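Local coordinates for protein afamin (Homo sapiens, PDB 6FAK) that carries hydrophobic molecules in body fluids, binding vitamin E and keeping lipidated Wnt proteins soluble and active, at residues A[217-222]-A[236-241]; A[223-228]-A[294-299]; A[332-337]-A[351-356]; A[343-348]-A[449-454]; A[431-436]-A[455-460]. One frame throughout, in Å; residues are numbered along the deposited sequence. Where two conformers were deposited one is given.

How the contacts relate
Contacts 1, 2 and 3 lie in the second albumin domain, contact 4 joins the second to the third, and contact 5 lies in the third. Contacts 1 and 2, about 12 Å apart between centres, share helix 216-225 and fall almost wholly in the region that forms the pocket for hydrophobic ligands. Contact 3 packs on contact 1 through Ile219 CG2 and Thr334 CG2, 3.8 Å apart, and shares helix 346-363 with contact 4, where Arg351 NH2 reaches Asp451 OD2 at 2.9 Å. Contacts 4 and 5, also about 12 Å apart between centres, share helix 446-462, and both contribute residues to a site holding a polyether molecule.

Contact 1 of 5, residues A[217-222]-A[236-241]; sequences IYIAIL and SLVEDV
Helices 216-225 and 231-250 meet with Tyr218 and Val238 as the nearest CA pair, their local axes 9.7 Å apart and their directions 123° from parallel. Val238 CG2 touches two residues of the facing helix: it lies 3.9 Å from Ile219 CG1 and 3.8 Å from Leu222 CD1. The Leu222 side chain also meets Val241 tip to tip, CD1 against CG2, and its CD1 rests on Leu237 CG as well. Val241 CG1, anti to its backbone N (chi1 178°), sits over one face of the Tyr218 ring in a CH-pi contact, 4.2 Å from the ring centroid, while Val238 CG1 lies near the plane at the ring's edge. Tyr245 meets the same ring from further along helix 231-250. No hydrogen bond joins the two segments; branched aliphatic groups and one aromatic face make an apolar interface that holds the two helices together within the region that forms the pocket for hydrophobic ligands.

Contact 2 of 5, residues A[223-228]-A[294-299]; sequences SQKFPK and INSNKD
This is a polar contact between two chain segments that leave helices, helix 216-225 and helix 288-295, in the all-helical second albumin domain. Nearly all of both segments lies in the region that forms the pocket for hydrophobic ligands. Backbone and side chain of Lys225 both take part. Its carbonyl O accepts from Asp299 N at 3.2 Å, with an N-H...O angle of 160°, and so ties the end of one helix to the loop that follows the other. The side chain starts with CG anti to the backbone N (chi1 -170°) and runs extended as far as CE. Its NZ then reaches carbonyl oxygens at the end of helix 288-295: Ser296 O at 3.2 Å, Ile294 O more weakly, and Ile293 O just before the segment. A cation held by carbonyls at a helix C-terminus would probably gain from the helix dipole. Ser296 OG, near Lys225 CE, bonds to Ile293 O as well. Lys298 lies beside Gln224, pointing the same way, its CD 3.8 Å from Gln224 O. The amide of Gln224 is turned to other partners, NE2 donating to the carbonyls of His341 and Leu344. Beyond them Pro227 CD packs on Asp299 CB at 4.0 Å, and one water accepts from Lys228 N at 2.9 Å and donates to Asp299 OD2 at 3.0 Å.

Contact 3 of 5, residues A[332-337]-A[351-356]; sequences KFTFEY and RIVQIY
An aromatic stack joins the helix pair 326-339 and 346-363 of the second albumin domain, whose local axes come within 10.3 Å at 134°. The rings of Phe333 and Tyr356 stack face to face, centroids 4.3 Å apart and planes at 24°, with Tyr356 CD2 over the centre of the Phe333 ring. Tyr337 CB lies over the opposite face. Ile352 CG2 serves two rings: it lies in the plane of Phe333 at its edge, 4.0 Å from CZ, and over the centre of the Tyr337 ring in a CH-pi contact at 4.0 Å from the centroid. Val353 and Thr334 cross at about a right angle, with Val353 CG2, anti to its carbonyl carbon, 3.2 Å from Thr334 OG1, which bonds to Phe330 O within its own helix. Tyr356 OH is held by Phe312 O. Helix 216-225 packs on the Thr334 side through Phe216 and Ile219, whereas helix 376-417 touches Ile352 through Thr384 and Tyr356 through Phe380.

Contact 4 of 5, residues A[343-348]-A[449-454]; sequences DLSIPE and CVDNLA
Asp451 and Asn452, successive residues of helix 446-462, present their oxygens to the start of helix 346-363, one to a hydroxyl and the other to a backbone N-H. Asp451 CG stands anti to its backbone N (chi1 -166°), and OD2 accepts a hydrogen bond from Ser345 OG on its anti lone pair, at 2.6 Å. Asn452 OD1 accepts from Ile346 N at 2.8 Å, the donor in the carbonyl plane on a lone pair and the N-H...O angle 158°. Pro347 packs against both: its CD is 3.3 Å from Asn452 OD1, the two side chains crossing at about a right angle, while the Pro347 and Asp451 side chains run past each other in opposite directions, with Pro347 CB 3.8 Å from Asp451 OD2. Ser345 is the N-cap of helix 346-363, its OG accepting from Glu348 N at 3.0 Å, and this capped helix start is one of the places where the second and third albumin domains meet. An alanine in place of Ser345 would probably leave Glu348 N without its cap and take one of the partners from Asp451 OD2. That oxygen also forms a salt bridge with Arg351, and Asp451 OD1 pairs with Arg486, so the buried carboxylate is probably kept ionised. Asn452 ND2 donates to a bound polyether molecule and, at 3.0 Å, to a water that donates in turn to Leu344 O.

Contact 5 of 5, residues A[431-436]-A[455-460]; sequences EKMVTA and DLVFGE
Two nearly antiparallel helices of the third albumin domain, 423-440 and 446-462, pack here with local axes 9.1 Å apart at 164°. The charged interaction is a salt bridge between Lys432 NZ and Glu460 OE2, 3.2 Å apart. Lys432 runs extended beyond CG, and the two side chains cross at about a right angle. Glu460 OE2 has a second cation in Lys200 of helix 177-209, so this carboxylate links its own helix to helices 423-440 and 177-209. An alanine in place of Glu460 would probably leave Lys432 and Lys200 without their shared counter-charge and let their ammonium groups move more freely. The apolar part is built round Val457, whose CB is directed toward the other helix. Its CG2 presses on the backbone of helix 423-440, lying 3.7 Å from Met433 N, and also meets Lys432 CB at 4.1 Å. Met433 leaves its helix with CG anti to the backbone N, then bends at chi2 and chi3 to bring its methyl group to Val457 and Phe458. Phe489 stacks on the Phe458 ring, and Met433 CE approaches that ring obliquely, 3.4 Å from CZ of Phe458.

Contact 1 of 5, residues A[217-222]-A[236-241]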
# COMPACT_ATOMS: atom_id res chain seq x y z
N ILE A 217 -1.62 15.02 -4.44
CA ILE A 217 -0.68 13.92 -4.49
C ILE A 217 -0.18 13.70 -5.91
O ILE A 217 1.00 13.52 -6.10
CB ILE A 217 -1.27 12.58 -3.97
CG1 ILE A 217 -1.56 12.67 -2.49
CG2 ILE A 217 -0.32 11.39 -4.24
CD1 ILE A 217 -2.27 11.43 -1.97
N TYR A 218 -1.08 13.69 -6.90
CA TYR A 218 -0.71 13.39 -8.27
C TYR A 218 0.04 14.57 -8.88
O TYR A 218 0.94 14.39 -9.72
CB TYR A 218 -1.94 12.99 -9.16
CG TYR A 218 -3.09 12.22 -8.49
CD1 TYR A 218 -2.85 11.05 -7.75
CD2 TYR A 218 -4.43 12.62 -8.68
CE1 TYR A 218 -3.91 10.36 -7.15
CE2 TYR A 218 -5.49 11.90 -8.12
CZ TYR A 218 -5.24 10.78 -7.33
OH TYR A 218 -6.30 10.11 -6.73
N ILE A 219 -0.33 15.79 -8.51
CA ILE A 219 0.42 16.95 -8.99
C ILE A 219 1.84 16.84 -8.50
O ILE A 219 2.81 17.03 -9.27
CB ILE A 219 -0.18 18.31 -8.55
CG1 ILE A 219 -1.56 18.56 -9.18
CG2 ILE A 219 0.78 19.46 -8.93
CD1 ILE A 219 -2.41 19.59 -8.44
N ALA A 220 1.99 16.52 -7.21
CA ALA A 220 3.35 16.46 -6.65
C ALA A 220 4.19 15.36 -7.30
O ALA A 220 5.28 15.64 -7.67
CB ALA A 220 3.34 16.31 -5.13
N ILE A 221 3.64 14.14 -7.46
CA ILE A 221 4.38 13.01 -8.03
C ILE A 221 4.72 13.23 -9.50
O ILE A 221 5.86 12.98 -9.95
CB ILE A 221 3.59 11.68 -7.92
CG1 ILE A 221 3.50 11.21 -6.47
CG2 ILE A 221 4.25 10.55 -8.76
CD1 ILE A 221 2.44 10.13 -6.25
N LEU A 222 3.71 13.62 -10.29
CA LEU A 222 3.94 13.87 -11.73
C LEU A 222 4.93 15.03 -12.04
O LEU A 222 5.71 15.00 -13.02
CB LEU A 222 2.60 14.02 -12.43
CG LEU A 222 1.64 12.82 -12.38
CD1 LEU A 222 0.27 13.16 -12.92
CD2 LEU A 222 2.23 11.67 -13.20
N SER A 236 -3.97 18.54 -17.24
CA SER A 236 -4.70 17.61 -18.07
C SER A 236 -4.42 16.13 -17.73
O SER A 236 -5.35 15.30 -17.64
CB SER A 236 -4.39 17.91 -19.55
OG SER A 236 -5.21 17.10 -20.35
N LEU A 237 -3.15 15.83 -17.47
CA LEU A 237 -2.71 14.49 -17.11
C LEU A 237 -3.25 14.11 -15.72
O LEU A 237 -3.69 12.98 -15.52
CB LEU A 237 -1.19 14.40 -17.15
CG LEU A 237 -0.49 13.08 -16.88
CD1 LEU A 237 -1.00 12.00 -17.83
CD2 LEU A 237 1.01 13.25 -16.96
N VAL A 238 -3.20 15.05 -14.79
CA VAL A 238 -3.73 14.87 -13.46
C VAL A 238 -5.21 14.51 -13.49
O VAL A 238 -5.63 13.64 -12.70
CB VAL A 238 -3.48 16.07 -12.56
CG1 VAL A 238 -4.36 16.05 -11.29
CG2 VAL A 238 -2.01 16.15 -12.20
N GLU A 239 -5.99 15.13 -14.37
CA GLU A 239 -7.40 14.75 -14.57
C GLU A 239 -7.59 13.29 -14.99
O GLU A 239 -8.45 12.60 -14.42
CB GLU A 239 -8.11 15.68 -15.58
CG GLU A 239 -8.32 17.08 -15.05
CD GLU A 239 -9.68 17.26 -14.42
OE1 GLU A 239 -10.22 16.30 -13.81
OE2 GLU A 239 -10.24 18.36 -14.56
N ASP A 240 -6.76 12.83 -15.92
CA ASP A 240 -6.77 11.43 -16.33
C ASP A 240 -6.35 10.48 -15.19
O ASP A 240 -7.01 9.44 -14.97
CB ASP A 240 -5.88 11.19 -17.56
CG ASP A 240 -6.44 11.79 -18.87
OD1 ASP A 240 -7.61 12.23 -18.95
OD2 ASP A 240 -5.67 11.83 -19.86
N VAL A 241 -5.30 10.85 -14.45
CA VAL A 241 -4.87 10.06 -13.33
C VAL A 241 -5.94 9.97 -12.23
O VAL A 241 -6.17 8.86 -11.70
CB VAL A 241 -3.53 10.55 -12.75
CG1 VAL A 241 -3.15 9.75 -11.55
CG2 VAL A 241 -2.43 10.41 -13.77

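Contact 2 of 5, residues A[223-228]-A[294-299]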
# COMPACT_ATOMS: atom_id res chain seq x y z
N SER A 223 4.86 16.08 -11.22
CA SER A 223 5.76 17.23 -11.37
C SER A 223 7.21 16.86 -11.02
O SER A 223 8.15 17.31 -11.67
CB SER A 223 5.29 18.43 -10.54
OG SER A 223 3.95 18.84 -10.83
N GLN A 224 7.40 16.01 -10.01
CA GLN A 224 8.74 15.46 -9.71
C GLN A 224 9.27 14.56 -10.80
O GLN A 224 10.45 14.63 -11.15
CB GLN A 224 8.75 14.64 -8.41
CG GLN A 224 9.24 15.40 -7.24
CD GLN A 224 9.36 14.56 -5.98
OE1 GLN A 224 8.86 13.42 -5.88
NE2 GLN A 224 10.00 15.14 -4.99
N LYS A 225 8.41 13.69 -11.31
CA LYS A 225 8.79 12.72 -12.32
C LYS A 225 9.03 13.34 -13.70
O LYS A 225 9.94 12.91 -14.42
CB LYS A 225 7.72 11.64 -12.42
CG LYS A 225 8.12 10.45 -13.27
CD LYS A 225 6.97 9.47 -13.36
CE LYS A 225 7.36 8.17 -14.07
NZ LYS A 225 7.74 7.14 -13.06
N PHE A 226 8.21 14.32 -14.07
CA PHE A 226 8.28 14.96 -15.39
C PHE A 226 8.49 16.45 -15.21
O PHE A 226 7.62 17.25 -15.53
CB PHE A 226 7.00 14.72 -16.18
CG PHE A 226 6.63 13.26 -16.33
CD1 PHE A 226 7.54 12.35 -16.85
CD2 PHE A 226 5.37 12.81 -15.98
CE1 PHE A 226 7.22 11.01 -16.99
CE2 PHE A 226 5.03 11.47 -16.11
CZ PHE A 226 5.97 10.56 -16.62
N PRO A 227 9.66 16.85 -14.72
CA PRO A 227 9.82 18.25 -14.35
C PRO A 227 9.89 19.21 -15.55
O PRO A 227 9.80 20.41 -15.33
CB PRO A 227 11.14 18.26 -13.59
CG PRO A 227 11.88 17.09 -14.09
CD PRO A 227 10.84 16.06 -14.35
N LYS A 228 10.02 18.70 -16.77
CA LYS A 228 9.97 19.59 -17.94
C LYS A 228 8.55 19.80 -18.51
O LYS A 228 8.38 20.58 -19.43
CB LYS A 228 10.96 19.09 -19.02
CG LYS A 228 10.43 18.07 -20.01
CD LYS A 228 11.42 17.77 -21.14
CE LYS A 228 10.83 18.05 -22.53
NZ LYS A 228 11.41 17.16 -23.57
N ILE A 294 5.63 3.64 -14.78
CA ILE A 294 5.58 3.86 -13.32
C ILE A 294 6.94 3.60 -12.65
O ILE A 294 7.31 4.31 -11.71
CB ILE A 294 4.43 3.06 -12.64
CG1 ILE A 294 3.06 3.57 -13.11
CG2 ILE A 294 4.48 3.22 -11.12
CD1 ILE A 294 1.87 2.75 -12.65
N ASN A 295 7.68 2.61 -13.14
CA ASN A 295 9.02 2.29 -12.63
C ASN A 295 10.17 3.08 -13.25
O ASN A 295 11.28 3.02 -12.71
CB ASN A 295 9.30 0.78 -12.79
CG ASN A 295 8.63 -0.05 -11.71
OD1 ASN A 295 9.25 -0.41 -10.71
ND2 ASN A 295 7.34 -0.34 -11.90
N SER A 296 9.95 3.81 -14.34
CA SER A 296 11.04 4.59 -14.93
C SER A 296 11.49 5.64 -13.91
O SER A 296 10.71 6.07 -13.05
CB SER A 296 10.63 5.23 -16.26
OG SER A 296 9.64 6.22 -16.08
N ASN A 297 12.77 6.00 -13.96
CA ASN A 297 13.31 6.98 -13.00
C ASN A 297 12.86 8.41 -13.37
O ASN A 297 12.31 8.65 -14.46
CB ASN A 297 14.84 6.87 -12.86
CG ASN A 297 15.59 6.93 -14.19
OD1 ASN A 297 14.98 7.02 -15.26
ND2 ASN A 297 16.92 6.87 -14.12
N LYS A 298 13.09 9.33 -12.43
CA LYS A 298 12.75 10.75 -12.60
C LYS A 298 13.61 11.33 -13.73
O LYS A 298 14.83 11.11 -13.78
CB LYS A 298 12.96 11.56 -11.31
CG LYS A 298 12.16 11.07 -10.09
CD LYS A 298 12.21 12.08 -8.93
CE LYS A 298 12.72 11.50 -7.61
NZ LYS A 298 11.67 10.88 -6.73
N ASP A 299 12.96 12.04 -14.65
CA ASP A 299 13.65 12.77 -15.72
C ASP A 299 14.54 13.86 -15.09
O ASP A 299 14.28 14.31 -13.96
CB ASP A 299 12.60 13.37 -16.67
CG ASP A 299 13.20 13.98 -17.93
OD1 ASP A 299 14.43 14.11 -18.05
OD2 ASP A 299 12.42 14.35 -18.83
O HOH W 1 10.15 15.98 -17.74

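Contact 3 of 5, residues A[332-337]-A[351-356]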
# COMPACT_ATOMS: atom_id res chain seq x y z
N LYS A 332 -0.58 25.27 -9.01
CA LYS A 332 0.61 25.82 -9.63
C LYS A 332 1.80 25.91 -8.65
O LYS A 332 2.94 25.62 -9.03
CB LYS A 332 0.34 27.20 -10.22
CG LYS A 332 1.41 27.57 -11.24
CD LYS A 332 1.05 28.77 -12.07
CE LYS A 332 1.91 28.84 -13.36
NZ LYS A 332 3.31 28.33 -13.25
N PHE A 333 1.55 26.32 -7.42
CA PHE A 333 2.59 26.29 -6.39
C PHE A 333 3.14 24.86 -6.20
O PHE A 333 4.35 24.65 -6.21
CB PHE A 333 2.09 26.82 -5.04
CG PHE A 333 3.11 26.65 -3.95
CD1 PHE A 333 4.21 27.49 -3.88
CD2 PHE A 333 3.00 25.58 -3.04
CE1 PHE A 333 5.17 27.30 -2.89
CE2 PHE A 333 3.93 25.40 -2.04
CZ PHE A 333 5.03 26.24 -1.96
N THR A 334 2.25 23.89 -6.13
CA THR A 334 2.63 22.52 -5.90
C THR A 334 3.52 22.02 -7.09
O THR A 334 4.58 21.45 -6.89
CB THR A 334 1.40 21.62 -5.68
OG1 THR A 334 0.55 22.12 -4.62
CG2 THR A 334 1.86 20.19 -5.40
N PHE A 335 3.06 22.32 -8.31
CA PHE A 335 3.80 22.05 -9.56
C PHE A 335 5.22 22.64 -9.51
O PHE A 335 6.23 21.93 -9.69
CB PHE A 335 3.01 22.57 -10.74
CG PHE A 335 3.78 22.70 -12.00
CD1 PHE A 335 4.22 21.57 -12.69
CD2 PHE A 335 4.05 23.96 -12.54
CE1 PHE A 335 4.92 21.72 -13.90
CE2 PHE A 335 4.75 24.11 -13.73
CZ PHE A 335 5.19 22.99 -14.42
N GLU A 336 5.29 23.94 -9.30
CA GLU A 336 6.58 24.65 -9.34
C GLU A 336 7.52 24.19 -8.21
O GLU A 336 8.73 23.95 -8.47
CB GLU A 336 6.38 26.16 -9.27
CG GLU A 336 5.71 26.79 -10.50
CD GLU A 336 6.52 26.63 -11.81
OE1 GLU A 336 7.70 26.28 -11.77
OE2 GLU A 336 5.98 26.86 -12.91
N TYR A 337 6.97 24.04 -6.99
CA TYR A 337 7.79 23.64 -5.84
C TYR A 337 8.24 22.17 -5.96
O TYR A 337 9.43 21.85 -5.72
CB TYR A 337 7.05 23.89 -4.49
CG TYR A 337 7.99 23.95 -3.31
CD1 TYR A 337 8.41 22.79 -2.69
CD2 TYR A 337 8.55 25.17 -2.89
CE1 TYR A 337 9.33 22.82 -1.66
CE2 TYR A 337 9.48 25.21 -1.82
CZ TYR A 337 9.84 24.02 -1.19
OH TYR A 337 10.76 24.00 -0.16
N ARG A 351 2.96 18.83 3.13
CA ARG A 351 3.07 19.66 4.30
C ARG A 351 3.43 21.13 3.93
O ARG A 351 2.84 22.07 4.47
CB ARG A 351 4.08 19.07 5.33
CG ARG A 351 3.55 17.80 6.00
CD ARG A 351 4.49 17.39 7.11
NE ARG A 351 5.70 16.76 6.61
CZ ARG A 351 5.90 15.47 6.39
NH1 ARG A 351 4.91 14.60 6.48
NH2 ARG A 351 7.09 15.05 6.01
N ILE A 352 4.37 21.28 3.01
CA ILE A 352 4.78 22.58 2.51
C ILE A 352 3.61 23.33 1.85
O ILE A 352 3.42 24.53 2.09
CB ILE A 352 6.06 22.46 1.61
CG1 ILE A 352 7.23 22.13 2.55
CG2 ILE A 352 6.33 23.74 0.81
CD1 ILE A 352 8.46 21.64 1.86
N VAL A 353 2.81 22.62 1.07
CA VAL A 353 1.65 23.24 0.44
C VAL A 353 0.69 23.76 1.52
O VAL A 353 0.20 24.91 1.42
CB VAL A 353 0.93 22.32 -0.55
CG1 VAL A 353 -0.33 22.99 -1.08
CG2 VAL A 353 1.83 21.91 -1.73
N GLN A 354 0.43 22.96 2.55
CA GLN A 354 -0.46 23.38 3.62
C GLN A 354 0.05 24.57 4.41
O GLN A 354 -0.72 25.48 4.78
CB GLN A 354 -0.70 22.21 4.59
CG GLN A 354 -1.70 22.51 5.69
CD GLN A 354 -3.09 22.77 5.10
OE1 GLN A 354 -3.60 21.94 4.33
NE2 GLN A 354 -3.67 23.93 5.41
N ILE A 355 1.33 24.52 4.74
CA ILE A 355 1.99 25.65 5.41
C ILE A 355 1.88 26.93 4.59
O ILE A 355 1.63 27.98 5.15
CB ILE A 355 3.42 25.32 5.76
CG1 ILE A 355 3.38 24.34 6.94
CG2 ILE A 355 4.23 26.55 6.15
CD1 ILE A 355 4.68 23.63 7.13
N TYR A 356 2.11 26.81 3.28
CA TYR A 356 1.98 27.98 2.38
C TYR A 356 0.54 28.50 2.42
O TYR A 356 0.31 29.72 2.51
CB TYR A 356 2.45 27.61 0.96
CG TYR A 356 2.51 28.77 -0.00
CD1 TYR A 356 3.22 29.92 0.31
CD2 TYR A 356 1.83 28.73 -1.20
CE1 TYR A 356 3.30 31.00 -0.55
CE2 TYR A 356 1.91 29.81 -2.10
CZ TYR A 356 2.63 30.96 -1.73
OH TYR A 356 2.66 32.08 -2.58

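Contact 4 of 5, residues A[343-348]-A[449-454]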
# COMPACT_ATOMS: atom_id res chain seq x y z
N ASP A 343 14.39 16.00 -4.32
CA ASP A 343 14.90 15.38 -3.08
C ASP A 343 13.90 15.26 -1.92
O ASP A 343 14.24 14.68 -0.87
CB ASP A 343 16.15 16.14 -2.60
CG ASP A 343 15.92 17.66 -2.42
OD1 ASP A 343 15.24 18.35 -3.25
OD2 ASP A 343 16.51 18.17 -1.45
N LEU A 344 12.70 15.84 -2.08
CA LEU A 344 11.67 15.82 -1.02
C LEU A 344 10.68 14.69 -1.22
O LEU A 344 10.39 14.28 -2.37
CB LEU A 344 10.91 17.16 -0.94
CG LEU A 344 11.77 18.39 -0.61
CD1 LEU A 344 10.95 19.65 -0.47
CD2 LEU A 344 12.65 18.19 0.61
N SER A 345 10.18 14.18 -0.11
CA SER A 345 9.11 13.19 -0.13
C SER A 345 7.77 13.82 -0.53
O SER A 345 7.59 15.00 -0.42
CB SER A 345 8.97 12.54 1.24
OG SER A 345 8.38 13.39 2.18
N ILE A 346 6.85 12.99 -0.97
CA ILE A 346 5.52 13.45 -1.29
C ILE A 346 4.81 14.03 -0.06
O ILE A 346 4.27 15.12 -0.17
CB ILE A 346 4.68 12.37 -2.03
CG1 ILE A 346 5.41 11.85 -3.29
CG2 ILE A 346 3.33 12.92 -2.42
CD1 ILE A 346 5.84 12.89 -4.31
N PRO A 347 4.85 13.35 1.12
CA PRO A 347 4.25 13.95 2.33
C PRO A 347 4.88 15.31 2.75
O PRO A 347 4.16 16.23 3.13
CB PRO A 347 4.45 12.87 3.42
CG PRO A 347 4.67 11.62 2.70
CD PRO A 347 5.21 11.94 1.33
N GLU A 348 6.21 15.44 2.57
CA GLU A 348 6.90 16.68 2.85
C GLU A 348 6.40 17.79 1.90
O GLU A 348 6.13 18.86 2.34
CB GLU A 348 8.43 16.57 2.78
CG GLU A 348 9.13 17.88 3.24
CD GLU A 348 8.87 18.22 4.73
OE1 GLU A 348 8.63 17.30 5.55
OE2 GLU A 348 8.97 19.42 5.10
N CYS A 449 13.07 8.85 0.14
CA CYS A 449 12.78 7.42 0.14
C CYS A 449 12.14 6.95 1.47
O CYS A 449 11.08 6.33 1.49
CB CYS A 449 14.06 6.64 -0.19
SG CYS A 449 13.88 4.85 -0.32
N VAL A 450 12.80 7.28 2.59
CA VAL A 450 12.34 6.89 3.90
C VAL A 450 10.95 7.49 4.21
O VAL A 450 10.04 6.79 4.70
CB VAL A 450 13.33 7.33 5.00
CG1 VAL A 450 12.75 7.14 6.40
CG2 VAL A 450 14.64 6.57 4.87
N ASP A 451 10.77 8.78 3.97
CA ASP A 451 9.52 9.42 4.38
C ASP A 451 8.37 8.91 3.50
O ASP A 451 7.28 8.69 4.00
CB ASP A 451 9.67 10.94 4.39
CG ASP A 451 8.54 11.66 5.13
OD1 ASP A 451 8.12 11.28 6.24
OD2 ASP A 451 8.01 12.65 4.60
N ASN A 452 8.64 8.66 2.21
CA ASN A 452 7.66 8.10 1.29
C ASN A 452 7.21 6.70 1.75
O ASN A 452 6.00 6.40 1.80
CB ASN A 452 8.22 8.01 -0.13
CG ASN A 452 8.12 9.34 -0.93
OD1 ASN A 452 7.33 10.23 -0.62
ND2 ASN A 452 8.93 9.45 -1.98
N LEU A 453 8.17 5.83 2.03
CA LEU A 453 7.85 4.47 2.43
C LEU A 453 7.28 4.36 3.83
O LEU A 453 6.38 3.57 4.04
CB LEU A 453 9.04 3.54 2.29
CG LEU A 453 9.49 3.21 0.87
CD1 LEU A 453 10.65 2.24 0.95
CD2 LEU A 453 8.39 2.58 0.05
N ALA A 454 7.79 5.15 4.77
CA ALA A 454 7.21 5.19 6.12
C ALA A 454 5.76 5.64 6.16
O ALA A 454 4.95 5.10 6.94
CB ALA A 454 8.03 6.10 7.04
O HOH W 2 9.31 11.93 -3.68

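Contact 5 of 5, residues A[431-436]-A[455-460]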
# COMPACT_ATOMS: atom_id res chain seq x y z
N GLU A 431 7.12 -4.81 10.45
CA GLU A 431 7.98 -5.22 9.32
C GLU A 431 7.94 -4.18 8.22
O GLU A 431 8.99 -3.77 7.73
CB GLU A 431 7.62 -6.61 8.74
CG GLU A 431 8.56 -7.73 9.17
CD GLU A 431 10.00 -7.62 8.61
OE1 GLU A 431 10.95 -7.90 9.36
OE2 GLU A 431 10.18 -7.28 7.43
N LYS A 432 6.74 -3.73 7.86
CA LYS A 432 6.61 -2.67 6.89
C LYS A 432 7.33 -1.38 7.32
O LYS A 432 8.01 -0.75 6.50
CB LYS A 432 5.15 -2.37 6.60
CG LYS A 432 4.51 -3.47 5.79
CD LYS A 432 2.99 -3.36 5.67
CE LYS A 432 2.39 -4.68 5.14
NZ LYS A 432 0.90 -4.77 5.27
N MET A 433 7.25 -1.01 8.58
CA MET A 433 7.98 0.19 9.02
C MET A 433 9.50 0.03 8.83
O MET A 433 10.14 0.92 8.29
CB MET A 433 7.64 0.55 10.44
CG MET A 433 8.29 1.81 10.96
SD MET A 433 7.76 3.29 10.04
CE MET A 433 6.20 3.61 10.82
N VAL A 434 10.06 -1.12 9.20
CA VAL A 434 11.49 -1.28 9.19
C VAL A 434 12.04 -1.32 7.76
O VAL A 434 13.15 -0.89 7.53
CB VAL A 434 11.96 -2.44 10.10
CG1 VAL A 434 11.81 -3.79 9.46
CG2 VAL A 434 13.37 -2.19 10.54
N THR A 435 11.22 -1.79 6.83
CA THR A 435 11.56 -1.86 5.40
C THR A 435 11.84 -0.52 4.75
O THR A 435 12.67 -0.43 3.85
CB THR A 435 10.46 -2.64 4.67
OG1 THR A 435 10.48 -3.95 5.22
CG2 THR A 435 10.71 -2.73 3.18
N ALA A 436 11.20 0.54 5.22
CA ALA A 436 11.56 1.88 4.83
C ALA A 436 13.05 2.14 5.08
O ALA A 436 13.72 2.76 4.25
CB ALA A 436 10.74 2.90 5.58
N ASP A 455 5.41 6.60 5.31
CA ASP A 455 4.06 7.11 5.26
C ASP A 455 3.01 6.05 4.85
O ASP A 455 1.87 6.04 5.34
CB ASP A 455 3.97 8.30 4.31
CG ASP A 455 2.88 9.29 4.71
OD1 ASP A 455 3.06 9.98 5.77
OD2 ASP A 455 1.86 9.37 3.98
N LEU A 456 3.44 5.13 4.02
CA LEU A 456 2.58 4.04 3.62
C LEU A 456 2.13 3.13 4.76
O LEU A 456 1.12 2.48 4.64
CB LEU A 456 3.24 3.16 2.57
CG LEU A 456 3.74 3.84 1.29
CD1 LEU A 456 4.40 2.80 0.38
CD2 LEU A 456 2.67 4.67 0.63
N VAL A 457 2.91 3.02 5.79
CA VAL A 457 2.51 2.20 6.94
C VAL A 457 1.18 2.72 7.51
O VAL A 457 0.23 1.95 7.69
CB VAL A 457 3.59 2.22 8.03
CG1 VAL A 457 3.16 1.43 9.26
CG2 VAL A 457 4.88 1.61 7.47
N PHE A 458 1.09 4.03 7.77
CA PHE A 458 -0.10 4.59 8.44
C PHE A 458 -1.29 4.59 7.49
O PHE A 458 -2.45 4.51 7.94
CB PHE A 458 0.23 5.91 9.18
CG PHE A 458 1.35 5.72 10.18
CD1 PHE A 458 1.16 4.93 11.34
CD2 PHE A 458 2.64 6.19 9.92
CE1 PHE A 458 2.20 4.68 12.25
CE2 PHE A 458 3.69 5.94 10.82
CZ PHE A 458 3.47 5.19 11.98
N GLY A 459 -1.01 4.53 6.20
CA GLY A 459 -2.06 4.24 5.22
C GLY A 459 -2.69 2.87 5.32
O GLY A 459 -3.89 2.72 5.17
N GLU A 460 -1.86 1.87 5.58
CA GLU A 460 -2.32 0.49 5.86
C GLU A 460 -3.16 0.44 7.16
O GLU A 460 -4.21 -0.19 7.22
CB GLU A 460 -1.12 -0.42 6.05
CG GLU A 460 -1.36 -1.86 5.68
CD GLU A 460 -0.94 -2.21 4.27
OE1 GLU A 460 -0.10 -1.51 3.65
OE2 GLU A 460 -1.45 -3.23 3.79